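Local structure of hypothetical protein (Actinomyces odontolyticus, 4MJG) at residues A[15-21]-A[135-141]; A[91-97]-A[108-114]. The protein is of unknown function, a DUF4853-family protein built on a mixed helix and antiparallel-sheet fold and probably made as a lipoprotein. All blocks are in the same frame, centred on the assembly; numbering follows the deposited sequence.

Contact 1. Residues A[15-21]-A[135-141]; sequences RVSIEEY and ACLPTNK. With SO4 (sulfate ion), chain C.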
ATOM      1  N   ARG A  15      -4.880  18.119   7.216  1.00 71.13           N
ATOM      2  CA  ARG A  15      -4.203  16.823   7.184  1.00 71.38           C
ATOM      3  C   ARG A  15      -2.802  16.937   7.780  1.00 69.97           C
ATOM      4  O   ARG A  15      -2.196  18.001   7.743  1.00 77.71           O
ATOM      5  CB  ARG A  15      -4.107  16.307   5.745  1.00 68.09           C
ATOM      6  CG  ARG A  15      -5.447  15.946   5.125  1.00 67.05           C
ATOM      7  CD  ARG A  15      -5.310  15.645   3.640  1.00 64.89           C
ATOM      8  NE  ARG A  15      -6.594  15.730   2.943  1.00 62.16           N
ATOM      9  CZ  ARG A  15      -6.745  15.712   1.618  1.00 55.99           C
ATOM     10  NH1 ARG A  15      -5.694  15.604   0.815  1.00 53.29           N
ATOM     11  NH2 ARG A  15      -7.958  15.810   1.089  1.00 52.92           N
ATOM     12  N   VAL A  16      -2.287  15.837   8.321  1.00 67.71           N
ATOM     13  CA  VAL A  16      -0.910  15.809   8.822  1.00 65.95           C
ATOM     14  C   VAL A  16       0.066  16.011   7.668  1.00 65.05           C
ATOM     15  O   VAL A  16      -0.282  15.793   6.507  1.00 65.54           O
ATOM     16  CB  VAL A  16      -0.555  14.489   9.555  1.00 68.23           C
ATOM     17  CG1 VAL A  16      -1.445  14.290  10.774  1.00 68.57           C
ATOM     18  CG2 VAL A  16      -0.635  13.282   8.624  1.00 73.06           C
ATOM     19  N   SER A  17       1.288  16.416   7.992  1.00 63.80           N
ATOM     20  CA  SER A  17       2.297  16.675   6.971  1.00 58.23           C
ATOM     21  C   SER A  17       2.779  15.370   6.351  1.00 55.57           C
ATOM     22  O   SER A  17       2.708  14.308   6.972  1.00 58.40           O
ATOM     23  CB  SER A  17       3.489  17.435   7.555  1.00 56.87           C
ATOM     24  OG  SER A  17       4.314  16.569   8.314  1.00 60.70           O
ATOM     25  N   ILE A  18       3.272  15.468   5.122  1.00 53.81           N
ATOM     26  CA  ILE A  18       3.859  14.329   4.416  1.00 55.64           C
ATOM     27  C   ILE A  18       4.861  13.562   5.285  1.00 57.49           C
ATOM     28  O   ILE A  18       4.861  12.331   5.296  1.00 64.68           O
ATOM     29  CB  ILE A  18       4.526  14.776   3.087  1.00 58.08           C
ATOM     30  CG1 ILE A  18       5.099  13.578   2.318  1.00 55.43           C
ATOM     31  CG2 ILE A  18       5.610  15.823   3.325  1.00 61.89           C
ATOM     32  CD1 ILE A  18       4.058  12.583   1.855  1.00 55.78           C
ATOM     33  N   GLU A  19       5.689  14.294   6.025  1.00 61.58           N
ATOM     34  CA  GLU A  19       6.717  13.685   6.867  1.00 64.70           C
ATOM     35  C   GLU A  19       6.112  12.935   8.051  1.00 64.56           C
ATOM     36  O   GLU A  19       6.599  11.867   8.426  1.00 64.75           O
ATOM     37  CB  GLU A  19       7.690  14.756   7.363  1.00 72.40           C
ATOM     38  CG  GLU A  19       8.502  15.412   6.253  1.00 79.55           C
ATOM     39  CD  GLU A  19       8.551  16.925   6.378  1.00 93.85           C
ATOM     40  OE1 GLU A  19       7.478  17.571   6.271  1.00 87.71           O
ATOM     41  OE2 GLU A  19       9.662  17.465   6.578  1.00 88.96           O
ATOM     42  N   GLU A  20       5.057  13.502   8.636  1.00 63.93           N
ATOM     43  CA  GLU A  20       4.336  12.857   9.734  1.00 67.84           C
ATOM     44  C   GLU A  20       3.652  11.592   9.242  1.00 64.93           C
ATOM     45  O   GLU A  20       3.591  10.588   9.961  1.00 72.42           O
ATOM     46  CB  GLU A  20       3.294  13.821  10.318  1.00 71.70           C
ATOM     47  CG  GLU A  20       2.442  13.267  11.460  1.00 74.57           C
ATOM     48  CD  GLU A  20       3.178  13.178  12.786  1.00 71.59           C
ATOM     49  OE1 GLU A  20       4.393  13.457  12.836  1.00 65.07           O
ATOM     50  OE2 GLU A  20       2.527  12.821  13.792  1.00 78.48           O
ATOM     51  N   TYR A  21       3.140  11.648   8.016  1.00 59.16           N
ATOM     52  CA  TYR A  21       2.435  10.520   7.419  1.00 64.50           C
ATOM     53  C   TYR A  21       3.394   9.373   7.127  1.00 61.24           C
ATOM     54  O   TYR A  21       3.111   8.211   7.443  1.00 71.08           O
ATOM     55  CB  TYR A  21       1.752  10.958   6.134  1.00 62.62           C
ATOM     56  CG  TYR A  21       0.702  10.003   5.622  1.00 64.94           C
ATOM     57  CD1 TYR A  21       1.030   8.972   4.747  1.00 64.26           C
ATOM     58  CD2 TYR A  21      -0.629  10.154   5.984  1.00 70.20           C
ATOM     59  CE1 TYR A  21       0.059   8.109   4.259  1.00 71.02           C
ATOM     60  CE2 TYR A  21      -1.608   9.299   5.502  1.00 69.28           C
ATOM     61  CZ  TYR A  21      -1.263   8.278   4.644  1.00 68.64           C
ATOM     62  OH  TYR A  21      -2.246   7.442   4.167  1.00 74.38           O
ATOM     63  N   ALA A 135      -3.501  10.263   0.195  1.00 55.07           N
ATOM     64  CA  ALA A 135      -4.079  11.505  -0.295  1.00 49.78           C
ATOM     65  C   ALA A 135      -2.965  12.525  -0.406  1.00 46.84           C
ATOM     66  O   ALA A 135      -1.856  12.288   0.080  1.00 50.33           O
ATOM     67  CB  ALA A 135      -5.147  12.000   0.665  1.00 50.92           C
ATOM     68  N   CYS A 136      -3.248  13.653  -1.047  1.00 52.40           N
ATOM     69  CA  CYS A 136      -2.268  14.733  -1.157  1.00 53.93           C
ATOM     70  C   CYS A 136      -2.083  15.375   0.216  1.00 54.42           C
ATOM     71  O   CYS A 136      -3.060  15.680   0.894  1.00 55.27           O
ATOM     72  CB  CYS A 136      -2.719  15.776  -2.178  1.00 57.98           C
ATOM     73  SG  CYS A 136      -1.405  16.880  -2.753  1.00 73.25           S
ATOM     74  N   LEU A 137      -0.831  15.566   0.626  1.00 55.18           N
ATOM     75  CA  LEU A 137      -0.523  16.052   1.969  1.00 55.14           C
ATOM     76  C   LEU A 137       0.246  17.370   1.934  1.00 55.35           C
ATOM     77  O   LEU A 137       1.102  17.566   1.076  1.00 52.81           O
ATOM     78  CB  LEU A 137       0.290  15.001   2.727  1.00 56.76           C
ATOM     79  CG  LEU A 137      -0.403  13.644   2.862  1.00 60.16           C
ATOM     80  CD1 LEU A 137       0.572  12.571   3.322  1.00 62.19           C
ATOM     81  CD2 LEU A 137      -1.588  13.737   3.808  1.00 66.09           C
ATOM     82  N   PRO A 138      -0.050  18.280   2.879  1.00 59.15           N
ATOM     83  CA  PRO A 138       0.662  19.549   2.938  1.00 59.64           C
ATOM     84  C   PRO A 138       2.049  19.403   3.547  1.00 59.32           C
ATOM     85  O   PRO A 138       2.374  18.355   4.102  1.00 63.25           O
ATOM     86  CB  PRO A 138      -0.226  20.394   3.845  1.00 60.44           C
ATOM     87  CG  PRO A 138      -0.825  19.404   4.782  1.00 62.82           C
ATOM     88  CD  PRO A 138      -1.028  18.153   3.975  1.00 60.12           C
ATOM     89  N   THR A 139       2.857  20.452   3.428  1.00 63.37           N
ATOM     90  CA  THR A 139       4.172  20.501   4.061  1.00 66.96           C
ATOM     91  C   THR A 139       4.712  21.928   4.098  1.00 73.96           C
ATOM     92  O   THR A 139       4.357  22.757   3.262  1.00 75.93           O
ATOM     93  CB  THR A 139       5.196  19.608   3.330  1.00 65.09           C
ATOM     94  OG1 THR A 139       6.424  19.583   4.072  1.00 71.89           O
ATOM     95  CG2 THR A 139       5.456  20.112   1.908  1.00 60.46           C
ATOM     96  N   ASN A 140       5.580  22.194   5.066  1.00 84.41           N
ATOM     97  CA  ASN A 140       6.302  23.463   5.133  1.00 87.51           C
ATOM     98  C   ASN A 140       7.614  23.423   4.338  1.00 82.92           C
ATOM     99  O   ASN A 140       8.357  24.404   4.309  1.00 89.62           O
ATOM    100  CB  ASN A 140       6.575  23.848   6.592  1.00 94.20           C
ATOM    101  CG  ASN A 140       7.481  22.857   7.309  1.00111.40           C
ATOM    102  OD1 ASN A 140       7.838  21.802   6.773  1.00123.63           O
ATOM    103  ND2 ASN A 140       7.852  23.189   8.539  1.00117.36           N
ATOM    104  N   LYS A 141       7.893  22.287   3.702  1.00 80.13           N
ATOM    105  CA  LYS A 141       9.130  22.091   2.948  1.00 80.26           C
ATOM    106  C   LYS A 141       8.935  22.502   1.493  1.00 70.98           C
ATOM    107  O   LYS A 141       7.801  22.667   1.047  1.00 68.66           O
ATOM    108  CB  LYS A 141       9.566  20.623   3.016  1.00 86.28           C
ATOM    109  CG  LYS A 141       9.719  20.063   4.425  1.00 88.38           C
ATOM    110  CD  LYS A 141      10.788  20.790   5.223  1.00 91.03           C
ATOM    111  CE  LYS A 141      10.994  20.140   6.580  1.00 95.13           C
ATOM    112  NZ  LYS A 141      11.806  20.986   7.496  1.00106.37           N
TER
HETATM  113  S   SO4 C 301      -6.110  13.758  -3.381  1.00 78.71           S
HETATM  114  O1  SO4 C 301      -5.804  14.057  -1.962  1.00 67.28           O
HETATM  115  O2  SO4 C 301      -6.103  12.296  -3.626  1.00 60.42           O
HETATM  116  O3  SO4 C 301      -7.457  14.281  -3.700  1.00 94.46           O
HETATM  117  O4  SO4 C 301      -5.105  14.421  -4.241  1.00 61.29           O
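Arg-15 and Cys-136 meet through a hydrogen bond at one end of this contact, where the extended arginine side chain delivers NH1 to Cys-136 O at 2.6 Å. The acceptor lies in the guanidinium plane, at its edge, and is approached on a carbonyl lone pair. NH1 also bonds sulfate O1, which Cys-136 N grips more straight (2.7 Å, 172°); Arg-64 also bonds the ion. Ala-135 CB covers one guanidinium face.

One backbone-to-backbone hydrogen bond, Ile-18 N to Pro-138 O at 3.2 Å, ties the loop to the first turn of helix 18-24, whose N-cap is Ser-17, its OG accepting from Glu-20 N.

Apolar packing centres on Leu-137, whose CD1 touches both Tyr-21 CB and, 3.8 Å away, Ile-18 CD1, while CD2 reaches Arg-15 CB.

At the far end Thr-139 OG1 donates to Glu-19 OE1 from above the carboxylate plane (3.2 Å) and accepts from Lys-141 N in an ST turn. Lys-141 NZ stays 4.2 Å from Glu-19 OE2, too far for a salt bridge.

A disulfide from Cys-136 to Cys-55 adds a covalent link, and Arg-15 NH1 and Cys-136 N make a spot able to take an anion, here a sulfate probably from the crystallisation liquor.

Contact 2. Residues A[91-97]-A[108-114]; sequences WAVAVQV and GIQLIDN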
ATOM      1  N   TRP A  91      -9.183   2.829  10.624  1.00 85.05           N
ATOM      2  CA  TRP A  91      -8.954   4.038   9.819  1.00 83.93           C
ATOM      3  C   TRP A  91      -9.666   4.036   8.455  1.00 82.34           C
ATOM      4  O   TRP A  91      -9.708   5.078   7.781  1.00 80.43           O
ATOM      5  CB  TRP A  91      -7.448   4.293   9.620  1.00 83.11           C
ATOM      6  CG  TRP A  91      -6.680   3.138   9.030  1.00 81.09           C
ATOM      7  CD1 TRP A  91      -5.923   2.227   9.710  1.00 81.48           C
ATOM      8  CD2 TRP A  91      -6.591   2.778   7.643  1.00 75.49           C
ATOM      9  NE1 TRP A  91      -5.375   1.322   8.835  1.00 81.80           N
ATOM     10  CE2 TRP A  91      -5.766   1.638   7.561  1.00 77.17           C
ATOM     11  CE3 TRP A  91      -7.131   3.306   6.464  1.00 73.30           C
ATOM     12  CZ2 TRP A  91      -5.471   1.013   6.348  1.00 73.36           C
ATOM     13  CZ3 TRP A  91      -6.834   2.686   5.257  1.00 76.92           C
ATOM     14  CH2 TRP A  91      -6.011   1.550   5.210  1.00 74.05           C
ATOM     15  N   ALA A  92     -10.208   2.881   8.050  1.00 74.49           N
ATOM     16  CA  ALA A  92     -10.867   2.733   6.750  1.00 74.47           C
ATOM     17  C   ALA A  92     -12.339   3.125   6.812  1.00 75.30           C
ATOM     18  O   ALA A  92     -13.154   2.392   7.371  1.00 74.28           O
ATOM     19  CB  ALA A  92     -10.734   1.300   6.252  1.00 75.50           C
ATOM     20  N   VAL A  93     -12.675   4.274   6.225  1.00 77.08           N
ATOM     21  CA  VAL A  93     -14.060   4.768   6.232  1.00 79.42           C
ATOM     22  C   VAL A  93     -14.973   4.034   5.236  1.00 76.63           C
ATOM     23  O   VAL A  93     -16.193   4.083   5.375  1.00 81.77           O
ATOM     24  CB  VAL A  93     -14.150   6.298   5.977  1.00 81.97           C
ATOM     25  CG1 VAL A  93     -13.342   7.067   7.018  1.00 85.36           C
ATOM     26  CG2 VAL A  93     -13.700   6.670   4.566  1.00 82.70           C
ATOM     27  N   ALA A  94     -14.392   3.375   4.231  1.00 71.48           N
ATOM     28  CA  ALA A  94     -15.181   2.673   3.208  1.00 68.26           C
ATOM     29  C   ALA A  94     -14.382   1.587   2.487  1.00 65.32           C
ATOM     30  O   ALA A  94     -13.162   1.679   2.368  1.00 60.23           O
ATOM     31  CB  ALA A  94     -15.731   3.668   2.196  1.00 64.80           C
ATOM     32  N   VAL A  95     -15.090   0.565   2.008  1.00 67.52           N
ATOM     33  CA  VAL A  95     -14.498  -0.516   1.223  1.00 70.04           C
ATOM     34  C   VAL A  95     -15.143  -0.511  -0.158  1.00 74.13           C
ATOM     35  O   VAL A  95     -16.328  -0.825  -0.297  1.00 79.94           O
ATOM     36  CB  VAL A  95     -14.734  -1.894   1.876  1.00 70.81           C
ATOM     37  CG1 VAL A  95     -14.074  -2.998   1.060  1.00 67.14           C
ATOM     38  CG2 VAL A  95     -14.223  -1.901   3.310  1.00 72.68           C
ATOM     39  N   GLN A  96     -14.364  -0.160  -1.176  1.00 73.80           N
ATOM     40  CA  GLN A  96     -14.865  -0.121  -2.549  1.00 75.57           C
ATOM     41  C   GLN A  96     -14.399  -1.343  -3.329  1.00 69.19           C
ATOM     42  O   GLN A  96     -13.229  -1.714  -3.270  1.00 65.20           O
ATOM     43  CB  GLN A  96     -14.398   1.149  -3.245  1.00 79.77           C
ATOM     44  CG  GLN A  96     -15.025   2.411  -2.682  1.00 87.52           C
ATOM     45  CD  GLN A  96     -14.563   3.657  -3.409  1.00 94.54           C
ATOM     46  OE1 GLN A  96     -13.552   3.640  -4.113  1.00 97.49           O
ATOM     47  NE2 GLN A  96     -15.303   4.747  -3.243  1.00101.96           N
ATOM     48  N   VAL A  97     -15.329  -1.960  -4.052  1.00 68.44           N
ATOM     49  CA  VAL A  97     -15.062  -3.170  -4.821  1.00 67.93           C
ATOM     50  C   VAL A  97     -15.323  -2.879  -6.301  1.00 69.19           C
ATOM     51  O   VAL A  97     -16.414  -2.438  -6.665  1.00 67.54           O
ATOM     52  CB  VAL A  97     -15.965  -4.328  -4.342  1.00 65.92           C
ATOM     53  CG1 VAL A  97     -15.621  -5.621  -5.069  1.00 67.26           C
ATOM     54  CG2 VAL A  97     -15.842  -4.513  -2.832  1.00 64.15           C
ATOM     55  N   GLY A 108      -9.825  -4.877  -8.630  1.00 54.68           N
ATOM     56  CA  GLY A 108      -9.353  -4.196  -7.437  1.00 58.63           C
ATOM     57  C   GLY A 108     -10.370  -4.088  -6.317  1.00 61.81           C
ATOM     58  O   GLY A 108     -11.575  -3.993  -6.559  1.00 63.71           O
ATOM     59  N   ILE A 109      -9.869  -4.123  -5.084  1.00 57.84           N
ATOM     60  CA  ILE A 109     -10.633  -3.709  -3.914  1.00 57.66           C
ATOM     61  C   ILE A 109      -9.846  -2.577  -3.264  1.00 61.41           C
ATOM     62  O   ILE A 109      -8.637  -2.701  -3.043  1.00 55.52           O
ATOM     63  CB  ILE A 109     -10.825  -4.848  -2.900  1.00 59.83           C
ATOM     64  CG1 ILE A 109     -11.577  -6.010  -3.553  1.00 61.69           C
ATOM     65  CG2 ILE A 109     -11.592  -4.353  -1.675  1.00 60.46           C
ATOM     66  CD1 ILE A 109     -11.593  -7.269  -2.718  1.00 63.26           C
ATOM     67  N   GLN A 110     -10.535  -1.479  -2.969  1.00 59.72           N
ATOM     68  CA  GLN A 110      -9.901  -0.310  -2.395  1.00 57.65           C
ATOM     69  C   GLN A 110     -10.353  -0.115  -0.959  1.00 60.80           C
ATOM     70  O   GLN A 110     -11.514  -0.363  -0.624  1.00 70.93           O
ATOM     71  CB  GLN A 110     -10.253   0.938  -3.204  1.00 61.56           C
ATOM     72  CG  GLN A 110      -9.738   0.931  -4.632  1.00 61.06           C
ATOM     73  CD  GLN A 110     -10.627   0.145  -5.565  1.00 67.24           C
ATOM     74  OE1 GLN A 110     -11.835   0.403  -5.651  1.00 78.11           O
ATOM     75  NE2 GLN A 110     -10.036  -0.816  -6.279  1.00 65.54           N
ATOM     76  N   LEU A 111      -9.428   0.354  -0.130  1.00 57.86           N
ATOM     77  CA  LEU A 111      -9.700   0.702   1.256  1.00 59.42           C
ATOM     78  C   LEU A 111      -9.473   2.203   1.383  1.00 62.81           C
ATOM     79  O   LEU A 111      -8.342   2.671   1.227  1.00 74.38           O
ATOM     80  CB  LEU A 111      -8.749  -0.073   2.166  1.00 64.57           C
ATOM     81  CG  LEU A 111      -9.349  -0.876   3.315  1.00 71.23           C
ATOM     82  CD1 LEU A 111     -10.432  -1.823   2.825  1.00 73.87           C
ATOM     83  CD2 LEU A 111      -8.242  -1.647   4.014  1.00 70.85           C
ATOM     84  N   ILE A 112     -10.545   2.959   1.616  1.00 59.97           N
ATOM     85  CA  ILE A 112     -10.477   4.423   1.597  1.00 62.56           C
ATOM     86  C   ILE A 112     -10.323   4.976   3.009  1.00 62.12           C
ATOM     87  O   ILE A 112     -11.133   4.676   3.884  1.00 68.46           O
ATOM     88  CB  ILE A 112     -11.740   5.049   0.952  1.00 66.50           C
ATOM     89  CG1 ILE A 112     -12.062   4.394  -0.402  1.00 69.55           C
ATOM     90  CG2 ILE A 112     -11.570   6.553   0.777  1.00 62.17           C
ATOM     91  CD1 ILE A 112     -10.961   4.508  -1.439  1.00 69.84           C
ATOM     92  N   ASP A 113      -9.288   5.788   3.223  1.00 60.35           N
ATOM     93  CA  ASP A 113      -9.066   6.432   4.525  1.00 61.14           C
ATOM     94  C   ASP A 113      -9.784   7.779   4.599  1.00 60.66           C
ATOM     95  O   ASP A 113     -10.282   8.292   3.591  1.00 57.68           O
ATOM     96  CB  ASP A 113      -7.565   6.592   4.833  1.00 58.82           C
ATOM     97  CG  ASP A 113      -6.832   7.478   3.824  1.00 62.38           C
ATOM     98  OD1 ASP A 113      -7.376   8.534   3.439  1.00 57.99           O
ATOM     99  OD2 ASP A 113      -5.697   7.123   3.423  1.00 72.70           O
ATOM    100  N   ASN A 114      -9.824   8.346   5.799  1.00 65.34           N
ATOM    101  CA  ASN A 114     -10.558   9.597   6.049  1.00 74.89           C
ATOM    102  C   ASN A 114      -9.971  10.829   5.346  1.00 69.51           C
ATOM    103  O   ASN A 114     -10.599  11.888   5.331  1.00 63.90           O
ATOM    104  CB  ASN A 114     -10.722   9.860   7.560  1.00 85.87           C
ATOM    105  CG  ASN A 114      -9.507   9.438   8.373  1.00 97.96           C
ATOM    106  OD1 ASN A 114      -8.910   8.382   8.126  1.00 96.67           O
ATOM    107  ND2 ASN A 114      -9.145  10.252   9.360  1.00105.10           N
TER
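Trp-91 lies against strand 108-113 where the hairpin leaves its regular pairing. The indole CE3 approaches Asp-113 CB at 3.7 Å and CH2 meets Leu-111 CD2, whose side chain crosses it at about a right angle. With CG placed between the backbone N and the carbonyl carbon (chi1 55°), the ring folds back so that Ala-92 CB rests over one face, offset toward its rim. Replacing Trp-91 by an alanine is likely to open a gap beside Leu-111 CD2 and leave Asp-113 CB without its aromatic neighbour.

Val-95, Leu-111, Val-97 and Ile-109 share one face of the hairpin. Val-95 CG2 runs alongside Leu-111 CD1 (3.8 Å), both side chains pointing the same way, and its CG1, anti to the backbone N (chi1 -178°), is directed to Ile-109 CG2. The other face carries Ala-94, Gln-96, Gln-110 and Ile-112; there the amide end of Gln-96 packs on Ile-112 CD1.

The antiparallel backbone sets these pairs. Gln-96 and Gln-110 form a hydrogen-bonded pair, with Gln-110 N to Gln-96 O at 2.7 Å, and Ile-112 N bonds Ala-94 O almost straight (175°). Val-93 N also reaches Ile-112 O, at 2.8 Å, making Val-93 and Ala-94 a classic beta bulge opposite Ile-112.

Farther out, Gln-110 NE2 is held by Glu-120 and Asp-98, and Asp-113 OD1 accepts from the backbone N of Tyr-115 and Gly-117. Strand 92-97 forms an outer edge of the chain's antiparallel sheet, while strand 118-123 pairs with 107-113 on its other side; helix 77-86 covers the valine and leucine face through Phe-77, Glu-81 and Val-84.

In the fold
Contact 2 is a local hairpin at one edge of the sheet, whereas contact 1 joins residues far apart in sequence, bringing the start of helix 18-24 to the loop after strand 127-133. Both are partly buried, but the centre of contact 1 lies about 17 Å from the centre of the chain, against about 12 Å for contact 2. Its chemistry is more mixed, with side-chain hydrogen bonds and an ion around a buried leucine; contact 2 rests on antiparallel backbone pairing, broken by a bulge, and on apolar side chains. They hold different elements. Packing nevertheless joins them, Tyr-21 OH coming to 3.5 Å from Asp-113 OD2, and Tyr-115 also bonds to both.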